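Local structure of epimerase domain-containing protein (Bacillus cereus HuA2-4, 6ZLK) at residues A282-A287 / L291-T296; S128-K133 / R175-Y180; R192-M197 / S255-I260. The protein interconverts UDP-glucuronic acid and UDP-galacturonic acid, probably by NAD-dependent epimerisation at C4 of the sugar. One frame throughout, in Å; residues are numbered along the deposited sequence.

Along the chain, contact 2 comes first: it closes the excursion between strands 120-126 and 171-180, which pair in parallel and have helix 148-167 between them, a beta-alpha-beta crossover. Contact 3 follows, bringing helix 250-261 back against helix 189-198 over a loop of 57 intervening residues. Contact 1 comes last and is the shortest closure, folding the chain after helix 285-291 back onto its beginning. The three are in series, neither nested nor crossed. Contacts 2 and 3 share UDP-glucuronic acid, one at its sugar and the other at its uracil. Contacts 1 and 2 meet directly, through Ala282 CB and Phe177 CZ at 3.5 Å.

Contact 1 of 3, residues A282-A287 / L291-T296; sequences ADISKA and LQYSPT
Ile284 carries CG1 between its backbone N and carbonyl carbon (chi1 55°), and an extended second torsion then sends CD1 to Pro295, the two side chains meeting tip to tip with CD1 3.6 Å from Pro295 CD. With CG opposite its backbone N, Tyr293 keeps its ring on the side of Ala287, where Ala287 CB lies 3.7 Å from Tyr293 CB and meets the ring obliquely. The backbone joins in through one carbonyl. Ala287 O accepts the helical bond from Leu291 N at 2.8 Å (143°), and a straighter one from Tyr293 N at 3.2 Å (166°), the two donors arriving from opposite faces of the carbonyl plane. Between them Gln292, with positive phi, turns the chain out of the helix. A water donates to Ile284 O at 3.0 Å and to Tyr293 O at 2.7 Å. Farther out, Tyr293 OH bonds to Gly243 O, while Ala287, Leu291 and Tyr293 pack on strand 239-242. Polar and apolar links thus share the work: the doubly engaged carbonyl of Ala287 secures the turn out of the helix, the water ties the N-cap residue Ile284 to Tyr293 beyond its end, and methyl, proline and tyrosine carbons pack alongside.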
loop_
_atom_site.group_PDB
_atom_site.type_symbol
_atom_site.label_atom_id
_atom_site.label_comp_id
_atom_site.label_asym_id
_atom_site.label_seq_id
_atom_site.Cartn_x
_atom_site.Cartn_y
_atom_site.Cartn_z
ATOM N N ALA A 282 0.995 -10.704 -19.368
ATOM C CA ALA A 282 -0.376 -10.214 -19.132
ATOM C C ALA A 282 -1.377 -11.132 -19.833
ATOM O O ALA A 282 -1.200 -11.479 -20.994
ATOM C CB ALA A 282 -0.535 -8.811 -19.631
ATOM N N ASP A 283 -2.486 -11.410 -19.159
ATOM C CA ASP A 283 -3.731 -11.783 -19.842
ATOM C C ASP A 283 -4.399 -10.443 -20.193
ATOM O O ASP A 283 -4.812 -9.687 -19.250
ATOM C CB ASP A 283 -4.619 -12.576 -18.889
ATOM C CG ASP A 283 -5.883 -13.101 -19.527
ATOM O OD1 ASP A 283 -6.293 -12.559 -20.563
ATOM O OD2 ASP A 283 -6.443 -14.086 -18.962
ATOM N N ILE A 284 -4.476 -10.138 -21.474
ATOM C CA ILE A 284 -5.078 -8.871 -21.945
ATOM C C ILE A 284 -6.487 -9.147 -22.484
ATOM O O ILE A 284 -6.992 -8.328 -23.208
ATOM C CB ILE A 284 -4.151 -8.193 -22.964
ATOM C CG1 ILE A 284 -3.794 -9.116 -24.137
ATOM C CG2 ILE A 284 -2.914 -7.661 -22.256
ATOM C CD1 ILE A 284 -3.072 -8.424 -25.284
ATOM N N SER A 285 -7.099 -10.295 -22.161
ATOM C CA SER A 285 -8.500 -10.578 -22.575
ATOM C C SER A 285 -9.517 -9.538 -22.112
ATOM O O SER A 285 -10.401 -9.164 -22.909
ATOM C CB SER A 285 -8.879 -11.967 -22.054
ATOM O OG SER A 285 -7.867 -12.879 -22.414
ATOM N N LYS A 286 -9.395 -9.040 -20.895
ATOM C CA LYS A 286 -10.360 -8.053 -20.402
ATOM C C LYS A 286 -10.229 -6.766 -21.238
ATOM O O LYS A 286 -11.237 -6.163 -21.606
ATOM C CB LYS A 286 -10.110 -7.846 -18.919
ATOM C CG LYS A 286 -11.076 -6.882 -18.283
ATOM C CD LYS A 286 -10.788 -6.884 -16.819
ATOM C CE LYS A 286 -11.841 -6.267 -15.966
ATOM N NZ LYS A 286 -11.405 -6.194 -14.552
ATOM N N ALA A 287 -9.002 -6.337 -21.567
ATOM C CA ALA A 287 -8.827 -5.113 -22.367
ATOM C C ALA A 287 -9.446 -5.293 -23.755
ATOM O O ALA A 287 -10.000 -4.348 -24.289
ATOM C CB ALA A 287 -7.366 -4.794 -22.521
ATOM N N LEU A 291 -12.171 -2.573 -24.150
ATOM C CA LEU A 291 -11.516 -1.447 -24.858
ATOM C C LEU A 291 -11.331 -1.767 -26.336
ATOM O O LEU A 291 -10.850 -0.887 -27.031
ATOM C CB LEU A 291 -10.165 -1.122 -24.249
ATOM C CG LEU A 291 -10.140 -0.931 -22.741
ATOM C CD1 LEU A 291 -8.721 -0.649 -22.312
ATOM C CD2 LEU A 291 -11.103 0.167 -22.293
ATOM N N GLN A 292 -11.667 -2.971 -26.797
ATOM C CA GLN A 292 -11.295 -3.422 -28.150
ATOM C C GLN A 292 -9.782 -3.258 -28.324
ATOM O O GLN A 292 -9.304 -3.027 -29.417
ATOM C CB GLN A 292 -12.142 -2.718 -29.211
ATOM C CG GLN A 292 -13.608 -3.105 -29.133
ATOM C CD GLN A 292 -14.310 -2.532 -30.339
ATOM O OE1 GLN A 292 -14.678 -1.357 -30.356
ATOM N NE2 GLN A 292 -14.416 -3.330 -31.391
ATOM N N TYR A 293 -9.027 -3.477 -27.250
ATOM C CA TYR A 293 -7.549 -3.411 -27.293
ATOM C C TYR A 293 -6.995 -4.620 -28.014
ATOM O O TYR A 293 -7.304 -5.779 -27.711
ATOM C CB TYR A 293 -7.006 -3.315 -25.869
ATOM C CG TYR A 293 -5.506 -3.223 -25.828
ATOM C CD1 TYR A 293 -4.875 -2.109 -26.360
ATOM C CD2 TYR A 293 -4.743 -4.215 -25.235
ATOM C CE1 TYR A 293 -3.497 -2.040 -26.375
ATOM C CE2 TYR A 293 -3.359 -4.134 -25.225
ATOM C CZ TYR A 293 -2.758 -3.011 -25.736
ATOM O OH TYR A 293 -1.394 -2.912 -25.692
ATOM N N SER A 294 -6.059 -4.369 -28.893
ATOM C CA SER A 294 -5.290 -5.450 -29.531
ATOM C C SER A 294 -3.942 -4.867 -29.904
ATOM O O SER A 294 -3.895 -3.959 -30.722
ATOM C CB SER A 294 -6.051 -5.986 -30.727
ATOM O OG SER A 294 -5.230 -6.870 -31.483
ATOM N N PRO A 295 -2.826 -5.294 -29.256
ATOM C CA PRO A 295 -1.524 -4.712 -29.580
ATOM C C PRO A 295 -1.138 -5.193 -30.969
ATOM O O PRO A 295 -1.365 -6.347 -31.267
ATOM C CB PRO A 295 -0.601 -5.202 -28.454
ATOM C CG PRO A 295 -1.229 -6.512 -28.035
ATOM C CD PRO A 295 -2.735 -6.317 -28.206
ATOM N N THR A 296 -0.626 -4.302 -31.797
ATOM C CA THR A 296 -0.306 -4.586 -33.218
ATOM C C THR A 296 1.176 -4.429 -33.523
ATOM O O THR A 296 1.600 -4.834 -34.624
ATOM C CB THR A 296 -1.170 -3.701 -34.122
ATOM O OG1 THR A 296 -0.864 -2.335 -33.850
ATOM C CG2 THR A 296 -2.631 -4.014 -33.905
HETATM O O HOH W 1 -6.209 -7.540 -25.960
#

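Contact 2 of 3, residues S128-K133 / R175-Y180; sequences SVYGEK and RYFTVY. With UGA (uridine-5'-diphosphate-glucuronic acid), chain F.
Tyr130 and Arg175 are joined by one hydrogen bond: Arg175 NH1 donates to Tyr130 OH at 2.9 Å (154°), with the hydroxyl oxygen in the guanidinium plane. Ring and guanidinium stand nearly perpendicular, 83° apart, so the oxygen sits at the edge of the cation, and Arg175 CD packs 3.8 Å from Tyr130 CE2. One face of the guanidinium is taken by Val129, whose CG2 lies 3.5 Å from Arg175 NE. Tyr130 CE2 also touches Phe177 CZ at 3.8 Å, the two side chains crossing at about a right angle. The arginine chain, extended from CG to NE, carries the charge from the strand to this loop. In the second shell Glu157 of helix 148-167 forms a salt bridge with Arg175 NH2, and Asn241 OD1 bonds to Tyr130 OH. Beyond Phe177, Thr178 N donates to the sugar carboxylate at UGA O'Q, 2.6 Å away (160°), while Val179 N binds the nicotinamide carboxamide oxygen of NAD. A loop after one parallel strand beside a break in its neighbour, with 175-180 meeting both NAD and the nucleotide sugar and Ser128 beside the sugar, is characteristic of the Rossmann-fold epimerases of the extended short-chain dehydrogenase/reductase family.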
loop_
_atom_site.group_PDB
_atom_site.type_symbol
_atom_site.label_atom_id
_atom_site.label_comp_id
_atom_site.label_asym_id
_atom_site.label_seq_id
_atom_site.Cartn_x
_atom_site.Cartn_y
_atom_site.Cartn_z
ATOM N N SER A 128 4.075 -4.470 -11.902
ATOM C CA SER A 128 4.880 -4.699 -10.674
ATOM C C SER A 128 4.009 -5.001 -9.473
ATOM O O SER A 128 4.568 -5.470 -8.485
ATOM C CB SER A 128 5.776 -3.548 -10.404
ATOM O OG SER A 128 6.761 -3.492 -11.421
ATOM N N VAL A 129 2.706 -4.768 -9.526
ATOM C CA VAL A 129 1.851 -5.096 -8.354
ATOM C C VAL A 129 1.715 -6.609 -8.231
ATOM O O VAL A 129 1.430 -7.066 -7.108
ATOM C CB VAL A 129 0.464 -4.437 -8.402
ATOM C CG1 VAL A 129 0.543 -2.908 -8.502
ATOM C CG2 VAL A 129 -0.443 -5.039 -9.445
ATOM N N TYR A 130 1.874 -7.362 -9.317
ATOM C CA TYR A 130 1.595 -8.812 -9.291
ATOM C C TYR A 130 2.681 -9.549 -8.504
ATOM O O TYR A 130 2.316 -10.486 -7.753
ATOM C CB TYR A 130 1.466 -9.412 -10.667
ATOM C CG TYR A 130 0.204 -9.008 -11.379
ATOM C CD1 TYR A 130 -1.006 -9.608 -11.071
ATOM C CD2 TYR A 130 0.206 -8.061 -12.386
ATOM C CE1 TYR A 130 -2.168 -9.256 -11.735
ATOM C CE2 TYR A 130 -0.944 -7.703 -13.060
ATOM C CZ TYR A 130 -2.143 -8.306 -12.738
ATOM O OH TYR A 130 -3.243 -7.873 -13.414
ATOM N N GLY A 131 3.947 -9.193 -8.707
ATOM C CA GLY A 131 5.055 -10.013 -8.185
ATOM C C GLY A 131 5.328 -11.213 -9.075
ATOM O O GLY A 131 5.261 -11.050 -10.305
ATOM N N GLU A 132 5.731 -12.341 -8.500
ATOM C CA GLU A 132 6.098 -13.544 -9.281
ATOM C C GLU A 132 4.872 -14.421 -9.424
ATOM O O GLU A 132 4.417 -14.944 -8.423
ATOM C CB GLU A 132 7.226 -14.380 -8.655
ATOM C CG GLU A 132 7.835 -15.343 -9.669
ATOM C CD GLU A 132 8.697 -14.696 -10.755
ATOM O OE1 GLU A 132 9.798 -14.225 -10.384
ATOM O OE2 GLU A 132 8.260 -14.635 -11.974
ATOM N N LYS A 133 4.404 -14.628 -10.653
ATOM C CA LYS A 133 3.286 -15.546 -10.956
ATOM C C LYS A 133 3.686 -16.432 -12.144
ATOM O O LYS A 133 4.510 -16.001 -12.973
ATOM C CB LYS A 133 2.019 -14.740 -11.254
ATOM C CG LYS A 133 1.645 -13.686 -10.205
ATOM C CD LYS A 133 0.941 -14.276 -9.005
ATOM C CE LYS A 133 0.366 -13.233 -8.067
ATOM N NZ LYS A 133 -0.067 -13.831 -6.779
ATOM N N ARG A 175 -3.190 -1.327 -15.681
ATOM C CA ARG A 175 -1.872 -1.895 -15.323
ATOM C C ARG A 175 -1.051 -2.088 -16.583
ATOM O O ARG A 175 -1.264 -3.059 -17.354
ATOM C CB ARG A 175 -2.019 -3.241 -14.601
ATOM C CG ARG A 175 -2.628 -3.085 -13.228
ATOM C CD ARG A 175 -2.903 -4.448 -12.632
ATOM N NE ARG A 175 -3.345 -4.277 -11.258
ATOM C CZ ARG A 175 -3.887 -5.245 -10.516
ATOM N NH1 ARG A 175 -4.063 -6.449 -10.998
ATOM N NH2 ARG A 175 -4.279 -5.010 -9.284
ATOM N N TYR A 176 -0.113 -1.194 -16.803
ATOM C CA TYR A 176 0.860 -1.358 -17.911
ATOM C C TYR A 176 1.914 -2.422 -17.611
ATOM O O TYR A 176 2.392 -2.559 -16.500
ATOM C CB TYR A 176 1.591 -0.029 -18.082
ATOM C CG TYR A 176 0.811 1.164 -18.581
ATOM C CD1 TYR A 176 -0.475 1.114 -19.110
ATOM C CD2 TYR A 176 1.389 2.417 -18.458
ATOM C CE1 TYR A 176 -1.116 2.240 -19.575
ATOM C CE2 TYR A 176 0.731 3.563 -18.868
ATOM C CZ TYR A 176 -0.503 3.482 -19.476
ATOM O OH TYR A 176 -1.122 4.632 -19.915
ATOM N N PHE A 177 2.324 -3.120 -18.661
ATOM C CA PHE A 177 3.470 -4.053 -18.683
ATOM C C PHE A 177 4.597 -3.484 -19.550
ATOM O O PHE A 177 4.461 -3.213 -20.787
ATOM C CB PHE A 177 3.022 -5.398 -19.226
ATOM C CG PHE A 177 2.093 -6.175 -18.322
ATOM C CD1 PHE A 177 0.859 -5.693 -17.922
ATOM C CD2 PHE A 177 2.524 -7.393 -17.834
ATOM C CE1 PHE A 177 0.088 -6.428 -17.039
ATOM C CE2 PHE A 177 1.737 -8.150 -16.971
ATOM C CZ PHE A 177 0.522 -7.650 -16.557
ATOM N N THR A 178 5.727 -3.325 -18.916
ATOM C CA THR A 178 7.034 -2.871 -19.440
ATOM C C THR A 178 6.868 -2.164 -20.782
ATOM O O THR A 178 7.094 -2.761 -21.830
ATOM C CB THR A 178 8.057 -4.011 -19.469
ATOM O OG1 THR A 178 8.003 -4.662 -18.185
ATOM C CG2 THR A 178 9.428 -3.417 -19.725
ATOM N N VAL A 179 6.731 -0.852 -20.708
ATOM C CA VAL A 179 6.501 -0.089 -21.957
ATOM C C VAL A 179 7.856 0.282 -22.565
ATOM O O VAL A 179 8.785 0.653 -21.844
ATOM C CB VAL A 179 5.624 1.137 -21.656
ATOM C CG1 VAL A 179 5.345 1.948 -22.899
ATOM C CG2 VAL A 179 4.340 0.688 -20.966
ATOM N N TYR A 180 7.962 0.222 -23.895
ATOM C CA TYR A 180 9.229 0.584 -24.553
ATOM C C TYR A 180 8.903 1.388 -25.806
ATOM O O TYR A 180 7.740 1.498 -26.239
ATOM C CB TYR A 180 10.052 -0.662 -24.805
ATOM C CG TYR A 180 9.570 -1.425 -26.004
ATOM C CD1 TYR A 180 8.471 -2.256 -25.936
ATOM C CD2 TYR A 180 10.206 -1.301 -27.220
ATOM C CE1 TYR A 180 8.021 -2.951 -27.056
ATOM C CE2 TYR A 180 9.777 -1.973 -28.345
ATOM C CZ TYR A 180 8.699 -2.821 -28.269
ATOM O OH TYR A 180 8.299 -3.394 -29.439
HETATM C "C1'" UGA F . 9.295 -1.290 -16.207
HETATM C "C2'" UGA F . 9.284 0.152 -15.724
HETATM O "O2'" UGA F . 10.620 0.500 -15.379
HETATM C "C3'" UGA F . 8.391 0.358 -14.523
HETATM O "O3'" UGA F . 8.263 1.768 -14.325
HETATM C "C4'" UGA F . 7.023 -0.276 -14.710
HETATM O "O4'" UGA F . 6.307 -0.193 -13.471
HETATM C "C5'" UGA F . 7.177 -1.743 -15.140
HETATM O "O5'" UGA F . 7.984 -1.810 -16.320
HETATM C "C6'" UGA F . 5.880 -2.517 -15.430
HETATM O "O'P" UGA F . 4.895 -2.334 -14.752
HETATM O "O'Q" UGA F . 5.871 -3.347 -16.299
HETATM P PB UGA F . 10.849 -3.368 -15.794
HETATM O O1B UGA F . 9.963 -4.435 -16.279
HETATM O O2B UGA F . 11.824 -3.607 -14.697
HETATM O O3B UGA F . 10.114 -2.023 -15.320
HETATM O O3A UGA F . 11.589 -2.792 -17.086
HETATM P PA UGA F . 13.094 -2.599 -17.583
HETATM O O1A UGA F . 13.734 -1.610 -16.711
HETATM O O2A UGA F . 13.024 -2.376 -19.037
HETATM O O5D UGA F . 13.745 -4.041 -17.277
HETATM C C5D UGA F . 13.336 -5.231 -17.923
HETATM C C4D UGA F . 14.333 -6.302 -17.597
HETATM O O4D UGA F . 15.659 -5.907 -18.027
HETATM C C3D UGA F . 14.456 -6.635 -16.107
HETATM O O3D UGA F . 14.332 -8.058 -16.045
HETATM C C2D UGA F . 15.850 -6.144 -15.708
HETATM O O2D UGA F . 16.509 -7.105 -14.899
HETATM C C1D UGA F . 16.615 -6.168 -17.024
HETATM N N1 UGA F . 17.680 -5.161 -17.137
HETATM C C6 UGA F . 17.430 -3.829 -16.948
HETATM C C2 UGA F . 18.909 -5.621 -17.587
HETATM O O2 UGA F . 19.171 -6.807 -17.751
HETATM N N3 UGA F . 19.819 -4.642 -17.826
HETATM C C4 UGA F . 19.645 -3.288 -17.658
HETATM O O4 UGA F . 20.599 -2.549 -17.887
HETATM C C5 UGA F . 18.353 -2.887 -17.167
#

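Contact 3 of 3, residues R192-M197 / S255-I260; sequences RLIKQM and SMLEKI. With UGA (uridine-5'-diphosphate-glucuronic acid), chain F.
No ring lies where Ile194 and Met197 pack on Leu257; the flat group of helix 189-198 near the ligand is the guanidinium of Arg192, met at its edge by the uracil of UDP-glucuronic acid. Arg192 NE donates to UGA O4 at 2.8 Å, almost perfectly straight (176°), with the oxygen in the guanidinium plane. A bend at chi3 (47°) turns the end of the arginine so that NE faces the base. Arg192 NH2 bonds in addition to Thr204 OG1, which fixes the rotation of the group, and NE makes the same bond to the uracil O4 of UDP-galacturonic acid.

The helix-helix contact itself is apolar and includes no hydrogen bond across it. Leu257 is central to it, touching both Ile194 and Met197. Both its methyls, CD1 and CD2, approach Ile194 CG1 to 3.7 Å, and the two side chains cross at about a right angle. One turn further along the first helix, Met197 stretches out with CG trans to its backbone N and then folds at its last torsion, bringing CE to 3.7 Å from Leu257 CB, with SD to the same CB at 3.9 Å. The methyl also reaches the aliphatic part of Glu258, where Met197 CE to Glu258 CG is 4.3 Å; the carboxylate of Glu258 turns to Ala265 N.

The axes of these segments approach to 11.2 Å and cross at -41°, with an interface filled by Leu257, Ile194 and Met197. Helix 299-313 lines one flank, touching Ile194 through Glu306 and Ile310, and Met256 and Ile260 through Leu303. Leu203 of strand 203-206 receives Leu193, Gln196 and Met197, and that strand pairs in parallel with strand 267-270, which follows helix 250-261. The helix pair thus joins the helix whose Arg192 bonds the uracil to the small two-stranded sheet and the C-terminal helix.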
loop_
_atom_site.group_PDB
_atom_site.type_symbol
_atom_site.label_atom_id
_atom_site.label_comp_id
_atom_site.label_asym_id
_atom_site.label_seq_id
_atom_site.Cartn_x
_atom_site.Cartn_y
_atom_site.Cartn_z
ATOM N N ARG A 192 19.075 1.585 -22.060
ATOM C CA ARG A 192 20.464 1.280 -21.618
ATOM C C ARG A 192 21.171 0.395 -22.621
ATOM O O ARG A 192 22.358 0.690 -22.936
ATOM C CB ARG A 192 20.512 0.689 -20.194
ATOM C CG ARG A 192 20.069 1.658 -19.121
ATOM C CD ARG A 192 19.853 1.039 -17.741
ATOM N NE ARG A 192 20.970 0.160 -17.370
ATOM C CZ ARG A 192 22.093 0.589 -16.823
ATOM N NH1 ARG A 192 22.216 1.869 -16.500
ATOM N NH2 ARG A 192 23.097 -0.256 -16.608
ATOM N N LEU A 193 20.569 -0.726 -23.003
ATOM C CA LEU A 193 21.206 -1.750 -23.838
ATOM C C LEU A 193 21.507 -1.168 -25.205
ATOM O O LEU A 193 22.562 -1.462 -25.731
ATOM C CB LEU A 193 20.288 -2.969 -23.949
ATOM C CG LEU A 193 20.150 -3.739 -22.647
ATOM C CD1 LEU A 193 19.068 -4.797 -22.802
ATOM C CD2 LEU A 193 21.461 -4.420 -22.267
ATOM N N ILE A 194 20.584 -0.395 -25.779
ATOM C CA ILE A 194 20.822 0.160 -27.142
ATOM C C ILE A 194 21.950 1.185 -27.041
ATOM O O ILE A 194 22.817 1.165 -27.951
ATOM C CB ILE A 194 19.528 0.738 -27.730
ATOM C CG1 ILE A 194 18.479 -0.336 -27.996
ATOM C CG2 ILE A 194 19.847 1.549 -28.978
ATOM C CD1 ILE A 194 17.049 0.221 -28.107
ATOM N N LYS A 195 21.953 2.005 -26.024
ATOM C CA LYS A 195 22.970 3.046 -25.802
ATOM C C LYS A 195 24.313 2.318 -25.677
ATOM O O LYS A 195 25.294 2.737 -26.357
ATOM C CB LYS A 195 22.668 3.901 -24.566
ATOM C CG LYS A 195 23.649 5.040 -24.317
ATOM C CD LYS A 195 23.336 5.811 -23.067
ATOM C CE LYS A 195 24.114 7.095 -22.969
ATOM N NZ LYS A 195 25.539 6.793 -22.800
ATOM N N GLN A 196 24.394 1.267 -24.845
ATOM C CA GLN A 196 25.649 0.502 -24.675
ATOM C C GLN A 196 26.034 -0.082 -26.029
ATOM O O GLN A 196 27.238 -0.019 -26.351
ATOM C CB GLN A 196 25.481 -0.559 -23.581
ATOM C CG GLN A 196 25.312 0.037 -22.205
ATOM C CD GLN A 196 24.623 -0.913 -21.240
ATOM O OE1 GLN A 196 24.213 -2.019 -21.623
ATOM N NE2 GLN A 196 24.458 -0.454 -20.014
ATOM N N MET A 197 25.106 -0.690 -26.775
ATOM C CA MET A 197 25.437 -1.324 -28.070
ATOM C C MET A 197 25.983 -0.273 -29.032
ATOM O O MET A 197 27.024 -0.575 -29.690
ATOM C CB MET A 197 24.205 -1.986 -28.669
ATOM C CG MET A 197 24.499 -2.781 -29.913
ATOM S SD MET A 197 23.107 -3.836 -30.372
ATOM C CE MET A 197 22.883 -4.855 -28.914
ATOM N N SER A 255 19.547 -10.244 -29.187
ATOM C CA SER A 255 19.733 -10.847 -30.535
ATOM C C SER A 255 19.022 -10.019 -31.591
ATOM O O SER A 255 19.590 -9.810 -32.655
ATOM C CB SER A 255 19.300 -12.253 -30.595
ATOM O OG SER A 255 20.148 -12.992 -29.752
ATOM N N MET A 256 17.823 -9.567 -31.296
ATOM C CA MET A 256 17.058 -8.769 -32.264
ATOM C C MET A 256 17.799 -7.459 -32.482
ATOM O O MET A 256 17.842 -7.020 -33.649
ATOM C CB MET A 256 15.671 -8.481 -31.693
ATOM C CG MET A 256 14.885 -9.763 -31.550
ATOM S SD MET A 256 13.240 -9.417 -30.929
ATOM C CE MET A 256 12.575 -8.967 -32.526
ATOM N N LEU A 257 18.400 -6.882 -31.446
ATOM C CA LEU A 257 19.104 -5.590 -31.574
ATOM C C LEU A 257 20.390 -5.813 -32.377
ATOM O O LEU A 257 20.770 -4.897 -33.122
ATOM C CB LEU A 257 19.391 -4.985 -30.196
ATOM C CG LEU A 257 18.180 -4.350 -29.502
ATOM C CD1 LEU A 257 18.563 -4.026 -28.068
ATOM C CD2 LEU A 257 17.704 -3.128 -30.235
ATOM N N GLU A 258 21.070 -6.924 -32.158
ATOM C CA GLU A 258 22.272 -7.265 -32.972
ATOM C C GLU A 258 21.876 -7.341 -34.442
ATOM O O GLU A 258 22.675 -6.820 -35.284
ATOM C CB GLU A 258 22.877 -8.582 -32.489
ATOM C CG GLU A 258 23.584 -8.405 -31.159
ATOM C CD GLU A 258 24.160 -9.682 -30.584
ATOM O OE1 GLU A 258 23.552 -10.761 -30.780
ATOM O OE2 GLU A 258 25.223 -9.576 -29.925
ATOM N N LYS A 259 20.739 -7.947 -34.764
ATOM C CA LYS A 259 20.329 -8.061 -36.191
ATOM C C LYS A 259 20.031 -6.652 -36.733
ATOM O O LYS A 259 20.467 -6.345 -37.870
ATOM C CB LYS A 259 19.213 -9.080 -36.404
ATOM C CG LYS A 259 17.862 -8.736 -35.802
ATOM C CD LYS A 259 16.701 -9.702 -36.125
ATOM C CE LYS A 259 15.367 -9.282 -35.506
ATOM N NZ LYS A 259 15.301 -7.816 -35.242
ATOM N N ILE A 260 19.417 -5.772 -35.936
ATOM C CA ILE A 260 19.074 -4.382 -36.359
ATOM C C ILE A 260 20.324 -3.539 -36.538
ATOM O O ILE A 260 20.425 -2.836 -37.576
ATOM C CB ILE A 260 18.108 -3.736 -35.350
ATOM C CG1 ILE A 260 16.743 -4.395 -35.419
ATOM C CG2 ILE A 260 18.030 -2.231 -35.576
ATOM C CD1 ILE A 260 15.811 -4.103 -34.223
HETATM C "C1'" UGA F . 9.295 -1.290 -16.207
HETATM C "C2'" UGA F . 9.284 0.152 -15.724
HETATM O "O2'" UGA F . 10.620 0.500 -15.379
HETATM C "C3'" UGA F . 8.391 0.358 -14.523
HETATM O "O3'" UGA F . 8.263 1.768 -14.325
HETATM C "C4'" UGA F . 7.023 -0.276 -14.710
HETATM O "O4'" UGA F . 6.307 -0.193 -13.471
HETATM C "C5'" UGA F . 7.177 -1.743 -15.140
HETATM O "O5'" UGA F . 7.984 -1.810 -16.320
HETATM C "C6'" UGA F . 5.880 -2.517 -15.430
HETATM O "O'P" UGA F . 4.895 -2.334 -14.752
HETATM O "O'Q" UGA F . 5.871 -3.347 -16.299
HETATM P PB UGA F . 10.849 -3.368 -15.794
HETATM O O1B UGA F . 9.963 -4.435 -16.279
HETATM O O2B UGA F . 11.824 -3.607 -14.697
HETATM O O3B UGA F . 10.114 -2.023 -15.320
HETATM O O3A UGA F . 11.589 -2.792 -17.086
HETATM P PA UGA F . 13.094 -2.599 -17.583
HETATM O O1A UGA F . 13.734 -1.610 -16.711
HETATM O O2A UGA F . 13.024 -2.376 -19.037
HETATM O O5D UGA F . 13.745 -4.041 -17.277
HETATM C C5D UGA F . 13.336 -5.231 -17.923
HETATM C C4D UGA F . 14.333 -6.302 -17.597
HETATM O O4D UGA F . 15.659 -5.907 -18.027
HETATM C C3D UGA F . 14.456 -6.635 -16.107
HETATM O O3D UGA F . 14.332 -8.058 -16.045
HETATM C C2D UGA F . 15.850 -6.144 -15.708
HETATM O O2D UGA F . 16.509 -7.105 -14.899
HETATM C C1D UGA F . 16.615 -6.168 -17.024
HETATM N N1 UGA F . 17.680 -5.161 -17.137
HETATM C C6 UGA F . 17.430 -3.829 -16.948
HETATM C C2 UGA F . 18.909 -5.621 -17.587
HETATM O O2 UGA F . 19.171 -6.807 -17.751
HETATM N N3 UGA F . 19.819 -4.642 -17.826
HETATM C C4 UGA F . 19.645 -3.288 -17.658
HETATM O O4 UGA F . 20.599 -2.549 -17.887
HETATM C C5 UGA F . 18.353 -2.887 -17.167
#